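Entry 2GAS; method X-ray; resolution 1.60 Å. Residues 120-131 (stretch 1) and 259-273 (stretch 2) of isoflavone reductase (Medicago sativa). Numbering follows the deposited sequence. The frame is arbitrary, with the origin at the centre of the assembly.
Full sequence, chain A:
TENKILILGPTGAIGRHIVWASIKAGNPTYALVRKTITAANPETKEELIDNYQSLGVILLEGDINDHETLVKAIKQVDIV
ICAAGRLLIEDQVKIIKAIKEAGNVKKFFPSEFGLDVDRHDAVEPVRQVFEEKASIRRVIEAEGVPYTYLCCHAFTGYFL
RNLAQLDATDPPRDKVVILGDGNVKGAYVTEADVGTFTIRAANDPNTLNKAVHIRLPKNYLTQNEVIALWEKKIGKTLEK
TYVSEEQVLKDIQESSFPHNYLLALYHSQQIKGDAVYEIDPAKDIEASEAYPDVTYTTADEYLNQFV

Stretch 1 120-131: HDAVEPVRQVFE
Stretch 2, residues 259-273: HNYLLALYHSQQIKG

Residues 120-131 run from a loop into a helix and pack against the helix that begins at His259. The helix of stretch 1, from about Val126 onward, crosses the helix of stretch 2 with 70° between their N-to-C directions. The axes approach to 10.1 Å. The contact buries 612 Å², both sides summed. No direct hydrogen bond crosses it; the contact is mainly apolar, with water at one end.

His120 is extended (phi/psi -148/164), chi1 p, and makes no contact with stretch 2. Asp121 (-138/38, chi1 m) lies opposite Lys272, with their CA atoms 6.7 Å apart. The lysine has chi1, chi2 and chi3 all m and chi4 t. The aliphatic part of its chain passes the aspartate, with Lys272 CE 3.5 Å from Asp121 CB. One water accepts from Asp121 N at 2.7 Å and donates to Ser268 OG at 2.9 Å. It thus bridges the backbone of one stretch to a side chain of the other.

Ala122 (-72/162) gives the closest backbone approach in the register, its CA 5.2 Å from Ser268 CA. Small side chains meet here: Ala122 CB is 4.0 Å from Ser268 CB. Ser268 has chi1 t. Val123 (-112/164, chi1 m) places CG2 4.1 Å from Ala264 CB and CG1 4.0 Å from His267 NE2. His267 has chi1 t and chi2 78°.

Glu124 (-67/157, chi1 and chi2 m) points away from stretch 2. Glu124 OE2 accepts from Gln128 N at 3.1 Å, linking the loop before the helix to its first turn. A cis peptide joins Glu124 to Pro125 (-86/-1, C-gamma endo). Pro125 points toward stretch 2, and its CA is 5.5 Å from Tyr261 CA. Pro125 CG is 3.6 Å from Tyr261 CA and 3.9 Å from Tyr261 CB, so the proline ring rests on the tyrosine backbone as well as its side chain.

Val126 (-75/-30, chi1 p) spreads its methyls over several partners. Val126 CG1 is 3.7 Å from Ala264 CB. Val126 CG2 is 3.8 Å from Tyr261 CE1 and 4.2 Å from Leu265 CD1. Ala264 points toward stretch 1, and its CB also meets Val123 and Pro125. Arg127 points away, with chi1 to chi3 t. Its NH1 donates to Ala122 O at 2.7 Å, and its N donates to Val123 O at 3.1 Å; both bonds tie the helix start to the preceding segment. Gln128 (chi1 t, chi2 p) makes no contact.

Val129 (-68/-41, chi1 t) points toward stretch 2. Val129 CG2 meets the edge of the Tyr261 ring, 3.5 Å from Tyr261 CE1. Tyr261 points sideways, with chi1 t and chi2 84°, but its end comes nearer stretch 1. Phe130 (-64/-43, chi1 m, chi2 171°) also ends nearer stretch 2. Phe130 CZ is 4.0 Å from Leu265 CD1, and Phe130 CE1 is 4.2 Å from Ser268 OG; both partners lie at the ring edge. Leu265 has chi1 t and chi2 p. Glu131 (-65/-32, chi1 and chi2 m) is out of reach.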

# COMPACT_ATOMS: atom_id res chain seq x y z
N HIS A 120 12.68 6.12 -7.14
CA HIS A 120 13.30 6.04 -5.83
C HIS A 120 14.82 6.08 -5.92
O HIS A 120 15.39 5.89 -7.00
CB HIS A 120 12.89 4.75 -5.11
CG HIS A 120 13.66 3.54 -5.54
ND1 HIS A 120 13.20 2.65 -6.49
CD2 HIS A 120 14.89 3.10 -5.18
CE1 HIS A 120 14.10 1.71 -6.69
NE2 HIS A 120 15.14 1.96 -5.90
N ASP A 121 15.45 6.34 -4.79
CA ASP A 121 16.91 6.41 -4.71
C ASP A 121 17.30 5.68 -3.43
O ASP A 121 18.23 6.09 -2.72
CB ASP A 121 17.37 7.86 -4.62
CG ASP A 121 17.00 8.67 -5.85
OD1 ASP A 121 17.63 8.47 -6.91
OD2 ASP A 121 16.07 9.51 -5.76
N ALA A 122 16.60 4.58 -3.14
CA ALA A 122 16.83 3.81 -1.93
C ALA A 122 18.12 3.00 -1.92
O ALA A 122 18.72 2.75 -2.96
CB ALA A 122 15.64 2.88 -1.67
N VAL A 123 18.52 2.59 -0.72
CA VAL A 123 19.73 1.79 -0.53
C VAL A 123 19.32 0.39 -0.08
O VAL A 123 18.19 0.17 0.34
CB VAL A 123 20.66 2.42 0.53
CG1 VAL A 123 21.01 3.84 0.13
CG2 VAL A 123 19.98 2.41 1.89
N GLU A 124 20.25 -0.56 -0.17
CA GLU A 124 19.94 -1.92 0.27
C GLU A 124 19.73 -1.93 1.78
O GLU A 124 20.24 -1.06 2.49
CB GLU A 124 21.08 -2.87 -0.11
CG GLU A 124 21.32 -2.98 -1.61
CD GLU A 124 20.16 -3.62 -2.36
OE1 GLU A 124 20.24 -3.70 -3.61
OE2 GLU A 124 19.18 -4.06 -1.71
N PRO A 125 18.99 -2.92 2.29
CA PRO A 125 18.36 -4.02 1.56
C PRO A 125 16.98 -3.72 0.97
O PRO A 125 16.38 -4.58 0.32
CB PRO A 125 18.30 -5.12 2.61
CG PRO A 125 17.96 -4.35 3.84
CD PRO A 125 18.86 -3.13 3.75
N VAL A 126 16.45 -2.52 1.19
CA VAL A 126 15.12 -2.22 0.66
C VAL A 126 15.13 -2.00 -0.85
O VAL A 126 14.15 -2.29 -1.53
CB VAL A 126 14.48 -0.99 1.38
CG1 VAL A 126 15.05 0.31 0.85
CG2 VAL A 126 12.97 -1.03 1.22
N ARG A 127 16.25 -1.50 -1.37
CA ARG A 127 16.38 -1.24 -2.79
C ARG A 127 16.00 -2.45 -3.64
O ARG A 127 15.28 -2.32 -4.63
CB ARG A 127 17.81 -0.81 -3.13
CG ARG A 127 18.01 -0.41 -4.59
CD ARG A 127 19.47 -0.08 -4.87
NE ARG A 127 19.66 0.50 -6.20
CZ ARG A 127 19.27 1.72 -6.55
NH1 ARG A 127 18.66 2.52 -5.67
NH2 ARG A 127 19.49 2.16 -7.78
N GLN A 128 16.48 -3.63 -3.26
CA GLN A 128 16.18 -4.83 -4.03
C GLN A 128 14.69 -5.17 -4.06
O GLN A 128 14.20 -5.68 -5.07
CB GLN A 128 16.96 -6.03 -3.51
CG GLN A 128 16.71 -7.29 -4.34
CD GLN A 128 16.86 -7.05 -5.84
OE1 GLN A 128 17.94 -6.67 -6.30
NE2 GLN A 128 15.78 -7.26 -6.60
N VAL A 129 13.98 -4.90 -2.98
CA VAL A 129 12.55 -5.18 -2.94
C VAL A 129 11.81 -4.26 -3.91
O VAL A 129 10.89 -4.69 -4.61
CB VAL A 129 11.96 -4.99 -1.53
CG1 VAL A 129 10.45 -5.26 -1.56
CG2 VAL A 129 12.64 -5.92 -0.56
N PHE A 130 12.21 -2.99 -3.93
CA PHE A 130 11.59 -2.03 -4.83
C PHE A 130 11.86 -2.45 -6.27
O PHE A 130 10.97 -2.39 -7.12
CB PHE A 130 12.16 -0.62 -4.59
CG PHE A 130 11.80 -0.03 -3.26
CD1 PHE A 130 12.41 1.15 -2.83
CD2 PHE A 130 10.85 -0.63 -2.43
CE1 PHE A 130 12.07 1.72 -1.60
CE2 PHE A 130 10.51 -0.06 -1.20
CZ PHE A 130 11.13 1.11 -0.79
N GLU A 131 13.09 -2.88 -6.54
CA GLU A 131 13.45 -3.31 -7.89
C GLU A 131 12.69 -4.56 -8.31
O GLU A 131 12.40 -4.74 -9.50
CB GLU A 131 14.95 -3.54 -8.00
CG GLU A 131 15.76 -2.25 -8.08
CD GLU A 131 15.23 -1.28 -9.13
OE1 GLU A 131 15.00 -1.70 -10.29
OE2 GLU A 131 15.03 -0.09 -8.81
N HIS A 259 16.20 -4.98 10.97
CA HIS A 259 16.41 -3.60 11.40
C HIS A 259 17.01 -2.74 10.29
O HIS A 259 16.66 -1.57 10.13
CB HIS A 259 17.32 -3.58 12.63
CG HIS A 259 16.97 -4.60 13.66
ND1 HIS A 259 17.34 -5.92 13.55
CD2 HIS A 259 16.26 -4.50 14.81
CE1 HIS A 259 16.87 -6.60 14.58
NE2 HIS A 259 16.21 -5.76 15.36
N ASN A 260 17.92 -3.33 9.52
CA ASN A 260 18.54 -2.60 8.42
C ASN A 260 17.50 -2.28 7.35
O ASN A 260 17.53 -1.20 6.75
CB ASN A 260 19.70 -3.40 7.82
CG ASN A 260 19.29 -4.81 7.39
OD1 ASN A 260 20.03 -5.49 6.67
ND2 ASN A 260 18.13 -5.26 7.85
N TYR A 261 16.59 -3.21 7.13
CA TYR A 261 15.53 -3.05 6.14
C TYR A 261 14.62 -1.89 6.54
O TYR A 261 14.27 -1.04 5.73
CB TYR A 261 14.71 -4.33 6.04
CG TYR A 261 13.63 -4.28 4.99
CD1 TYR A 261 13.92 -4.56 3.66
CD2 TYR A 261 12.32 -3.93 5.32
CE1 TYR A 261 12.92 -4.51 2.68
CE2 TYR A 261 11.32 -3.87 4.35
CZ TYR A 261 11.63 -4.16 3.03
OH TYR A 261 10.64 -4.11 2.07
N LEU A 262 14.25 -1.87 7.82
CA LEU A 262 13.38 -0.84 8.37
C LEU A 262 14.01 0.54 8.23
O LEU A 262 13.37 1.48 7.76
CB LEU A 262 13.10 -1.15 9.84
CG LEU A 262 11.75 -0.77 10.44
CD1 LEU A 262 10.64 -1.50 9.70
CD2 LEU A 262 11.73 -1.13 11.92
N LEU A 263 15.27 0.66 8.63
CA LEU A 263 15.97 1.94 8.54
C LEU A 263 16.12 2.39 7.09
O LEU A 263 16.04 3.59 6.80
CB LEU A 263 17.36 1.85 9.17
CG LEU A 263 17.53 2.34 10.61
CD1 LEU A 263 19.01 2.41 10.93
CD2 LEU A 263 16.89 3.72 10.78
N ALA A 264 16.35 1.45 6.19
CA ALA A 264 16.50 1.79 4.78
C ALA A 264 15.16 2.32 4.25
O ALA A 264 15.12 3.23 3.44
CB ALA A 264 16.95 0.58 3.97
N LEU A 265 14.07 1.72 4.72
CA LEU A 265 12.74 2.17 4.31
C LEU A 265 12.53 3.61 4.77
O LEU A 265 12.09 4.46 3.99
CB LEU A 265 11.67 1.25 4.92
CG LEU A 265 10.21 1.51 4.53
CD1 LEU A 265 10.04 1.44 3.02
CD2 LEU A 265 9.33 0.48 5.21
N TYR A 266 12.85 3.89 6.03
CA TYR A 266 12.71 5.24 6.59
C TYR A 266 13.64 6.22 5.89
O TYR A 266 13.28 7.37 5.65
CB TYR A 266 13.03 5.24 8.08
CG TYR A 266 12.09 4.44 8.95
CD1 TYR A 266 12.52 3.92 10.17
CD2 TYR A 266 10.76 4.22 8.57
CE1 TYR A 266 11.66 3.20 10.99
CE2 TYR A 266 9.89 3.49 9.39
CZ TYR A 266 10.36 2.98 10.59
OH TYR A 266 9.53 2.24 11.41
N HIS A 267 14.85 5.77 5.57
CA HIS A 267 15.82 6.62 4.88
C HIS A 267 15.23 7.13 3.56
O HIS A 267 15.29 8.32 3.25
CB HIS A 267 17.11 5.82 4.61
CG HIS A 267 18.02 6.44 3.59
ND1 HIS A 267 18.85 7.50 3.87
CD2 HIS A 267 18.22 6.14 2.29
CE1 HIS A 267 19.52 7.83 2.78
NE2 HIS A 267 19.16 7.02 1.81
N SER A 268 14.65 6.22 2.79
CA SER A 268 14.05 6.58 1.52
C SER A 268 12.85 7.52 1.69
O SER A 268 12.67 8.45 0.92
CB SER A 268 13.62 5.31 0.78
OG SER A 268 12.92 5.61 -0.41
N GLN A 269 12.05 7.27 2.72
CA GLN A 269 10.85 8.07 2.97
C GLN A 269 11.11 9.39 3.69
O GLN A 269 10.49 10.40 3.38
CB GLN A 269 9.85 7.22 3.78
CG GLN A 269 8.40 7.72 3.82
CD GLN A 269 8.06 8.49 5.09
OE1 GLN A 269 8.69 8.30 6.14
NE2 GLN A 269 7.05 9.36 5.02
N GLN A 270 12.06 9.38 4.62
CA GLN A 270 12.37 10.55 5.43
C GLN A 270 13.49 11.46 4.93
O GLN A 270 13.44 12.67 5.14
CB GLN A 270 12.71 10.10 6.85
CG GLN A 270 11.57 9.39 7.59
CD GLN A 270 10.69 10.34 8.37
OE1 GLN A 270 11.17 11.11 9.20
NE2 GLN A 270 9.38 10.28 8.11
N ILE A 271 14.50 10.88 4.28
CA ILE A 271 15.63 11.65 3.78
C ILE A 271 15.62 11.87 2.28
O ILE A 271 15.76 13.00 1.81
CB ILE A 271 16.98 10.97 4.18
CG1 ILE A 271 17.14 11.01 5.69
CG2 ILE A 271 18.16 11.69 3.53
CD1 ILE A 271 16.95 12.38 6.23
N LYS A 272 15.46 10.79 1.52
CA LYS A 272 15.47 10.93 0.07
C LYS A 272 14.18 11.54 -0.46
O LYS A 272 14.15 12.06 -1.58
CB LYS A 272 15.71 9.57 -0.60
CG LYS A 272 17.01 8.88 -0.19
CD LYS A 272 18.24 9.74 -0.47
CE LYS A 272 18.46 9.94 -1.96
NZ LYS A 272 19.77 10.60 -2.24
N GLY A 273 13.12 11.50 0.35
CA GLY A 273 11.85 12.06 -0.06
C GLY A 273 11.21 11.32 -1.23
O GLY A 273 10.90 11.93 -2.25
O HOH W 1 14.31 7.05 -2.50
O HOH W 2 13.50 9.57 -3.60